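Local atomic coordinates of predicted sugar phosphatases of the HAD superfamily (Cytophaga hutchinsonii, PDB entry 2HX1), a protein that probably hydrolyses phosphorylated sugars or related phosphate esters as a magnesium-binding member of the HAD superfamily. Residues D48-T53 with M211-M216. Sequence-based numbering, arbitrary orientation.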
loop_
_atom_site.group_PDB
_atom_site.type_symbol
_atom_site.label_atom_id
_atom_site.label_comp_id
_atom_site.label_asym_id
_atom_site.label_seq_id
_atom_site.Cartn_x
_atom_site.Cartn_y
_atom_site.Cartn_z
ATOM N N ASP A 48 -6.870 40.648 5.671
ATOM C CA ASP A 48 -7.430 39.547 6.439
ATOM C C ASP A 48 -6.537 38.314 6.379
ATOM O O ASP A 48 -5.767 38.119 5.419
ATOM C CB ASP A 48 -8.839 39.208 5.931
ATOM C CG ASP A 48 -9.831 40.328 6.225
ATOM O OD1 ASP A 48 -10.038 40.600 7.429
ATOM O OD2 ASP A 48 -10.350 40.964 5.267
ATOM N N TYR A 49 -6.649 37.481 7.411
ATOM C CA TYR A 49 -5.987 36.203 7.398
ATOM C C TYR A 49 -6.753 35.246 8.314
ATOM O O TYR A 49 -7.526 35.682 9.172
ATOM C CB TYR A 49 -4.522 36.360 7.852
ATOM C CG TYR A 49 -4.453 36.559 9.332
ATOM C CD1 TYR A 49 -4.519 35.466 10.194
ATOM C CD2 TYR A 49 -4.401 37.843 9.882
ATOM C CE1 TYR A 49 -4.527 35.631 11.555
ATOM C CE2 TYR A 49 -4.390 38.028 11.284
ATOM C CZ TYR A 49 -4.457 36.906 12.107
ATOM O OH TYR A 49 -4.461 37.013 13.476
ATOM N N TYR A 50 -6.553 33.949 8.087
ATOM C CA TYR A 50 -6.964 32.886 9.001
ATOM C C TYR A 50 -5.809 31.939 9.146
ATOM O O TYR A 50 -4.941 31.858 8.258
ATOM C CB TYR A 50 -8.140 32.078 8.484
ATOM C CG TYR A 50 -9.433 32.825 8.426
ATOM C CD1 TYR A 50 -10.250 32.938 9.551
ATOM C CD2 TYR A 50 -9.855 33.414 7.237
ATOM C CE1 TYR A 50 -11.467 33.640 9.484
ATOM C CE2 TYR A 50 -11.029 34.105 7.168
ATOM C CZ TYR A 50 -11.834 34.220 8.285
ATOM O OH TYR A 50 -13.011 34.899 8.166
ATOM N N ILE A 51 -5.823 31.203 10.253
ATOM C CA ILE A 51 -4.973 30.043 10.429
ATOM C C ILE A 51 -5.861 28.831 10.182
ATOM O O ILE A 51 -6.931 28.736 10.770
ATOM C CB ILE A 51 -4.351 30.019 11.861
ATOM C CG1 ILE A 51 -3.357 31.187 12.004
ATOM C CG2 ILE A 51 -3.725 28.672 12.136
ATOM C CD1 ILE A 51 -2.861 31.450 13.373
ATOM N N VAL A 52 -5.431 27.942 9.286
ATOM C CA VAL A 52 -6.193 26.766 8.889
ATOM C C VAL A 52 -5.255 25.594 9.227
ATOM O O VAL A 52 -4.195 25.429 8.611
ATOM C CB VAL A 52 -6.534 26.791 7.400
ATOM C CG1 VAL A 52 -7.266 25.544 7.009
ATOM C CG2 VAL A 52 -7.334 28.048 7.085
ATOM N N THR A 53 -5.649 24.820 10.231
ATOM C CA THR A 53 -4.788 23.862 10.850
ATOM C C THR A 53 -5.521 22.540 11.049
ATOM O O THR A 53 -6.735 22.530 11.357
ATOM C CB THR A 53 -4.318 24.397 12.208
ATOM O OG1 THR A 53 -3.441 23.444 12.837
ATOM C CG2 THR A 53 -5.500 24.686 13.129
HETATM N N MSE A 211 -13.844 26.219 2.681
HETATM C CA MSE A 211 -15.169 26.676 2.293
HETATM C C MSE A 211 -15.829 27.537 3.396
HETATM O O MSE A 211 -16.539 28.503 3.123
HETATM C CB MSE A 211 -16.033 25.462 1.945
HETATM C CG MSE A 211 -17.406 25.823 1.427
HETATM SE SE MSE A 211 -17.440 27.114 -0.121
HETATM C CE MSE A 211 -17.271 25.929 -1.751
ATOM N N PHE A 212 -15.599 27.156 4.643
ATOM C CA PHE A 212 -16.104 27.892 5.799
ATOM C C PHE A 212 -15.516 29.317 5.860
ATOM O O PHE A 212 -16.246 30.299 5.992
ATOM C CB PHE A 212 -15.810 27.082 7.082
ATOM C CG PHE A 212 -16.213 27.784 8.327
ATOM C CD1 PHE A 212 -17.539 27.877 8.677
ATOM C CD2 PHE A 212 -15.265 28.402 9.122
ATOM C CE1 PHE A 212 -17.913 28.555 9.829
ATOM C CE2 PHE A 212 -15.628 29.101 10.254
ATOM C CZ PHE A 212 -16.939 29.173 10.619
ATOM N N ALA A 213 -14.198 29.416 5.695
ATOM C CA ALA A 213 -13.491 30.694 5.693
ATOM C C ALA A 213 -13.931 31.517 4.488
ATOM O O ALA A 213 -14.191 32.714 4.606
ATOM C CB ALA A 213 -11.972 30.485 5.645
ATOM N N TYR A 214 -14.001 30.873 3.332
ATOM C CA TYR A 214 -14.369 31.563 2.094
ATOM C C TYR A 214 -15.762 32.160 2.219
ATOM O O TYR A 214 -15.988 33.313 1.868
ATOM C CB TYR A 214 -14.323 30.588 0.920
ATOM C CG TYR A 214 -14.655 31.163 -0.461
ATOM C CD1 TYR A 214 -14.021 32.308 -0.953
ATOM C CD2 TYR A 214 -15.562 30.523 -1.284
ATOM C CE1 TYR A 214 -14.309 32.803 -2.212
ATOM C CE2 TYR A 214 -15.867 31.014 -2.555
ATOM C CZ TYR A 214 -15.241 32.157 -3.019
ATOM O OH TYR A 214 -15.562 32.623 -4.293
ATOM N N ASP A 215 -16.702 31.353 2.689
ATOM C CA ASP A 215 -18.074 31.826 2.866
ATOM C C ASP A 215 -18.127 33.051 3.811
ATOM O O ASP A 215 -18.878 33.978 3.568
ATOM C CB ASP A 215 -18.951 30.697 3.433
ATOM C CG ASP A 215 -20.399 31.081 3.505
ATOM O OD1 ASP A 215 -20.964 31.448 2.446
ATOM O OD2 ASP A 215 -20.966 31.022 4.616
HETATM N N MSE A 216 -17.335 33.052 4.886
HETATM C CA MSE A 216 -17.296 34.208 5.773
HETATM C C MSE A 216 -16.768 35.435 5.050
HETATM O O MSE A 216 -17.283 36.525 5.218
HETATM C CB MSE A 216 -16.468 33.920 7.017
HETATM C CG MSE A 216 -17.189 32.942 7.937
HETATM SE SE MSE A 216 -16.374 32.807 9.658
HETATM C CE MSE A 216 -17.010 34.616 10.472
#
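The backbone of Tyr50 is hydrogen-bonded to both Ile17 and Phe19 of the neighbouring parallel strand 16-19. This fixes the base of the side chain of the strand that meets Ala213 and Met216. The Tyr50 ring leans out from the sheet with CG anti to the carbonyl carbon (chi1 -68°). Ala213 lays its methyl over one face of that ring. CB of Ala213 lies 4.3 Å from the centroid of the Tyr50 ring and 25° off its normal, a CH-pi contact. The methyl sits over the CD2-CE2 side of the ring, with CB of Ala213 3.9 Å from CD2 of Tyr50. Further out, OH of Tyr50 meets CB of Met216, a selenomethionine, at 3.8 Å in van der Waals contact. The two side chains cross at about a right angle. Tyr50 and Ala213 are the closest pair along the backbones, CA to CA 7.6 Å. Ala213 also touches Phe18 and Ile81, on the strands flanking 48-53. Nearer the strand's C-terminal end, Val52 O accepts a hydrogen bond from Lys204, probably the motif III lysine of the HAD family. Helix 208-218 packs on one face of the parallel sheet, over strands 16-19, 48-53 and 80-82, in the Rossmann-like core of the HAD fold.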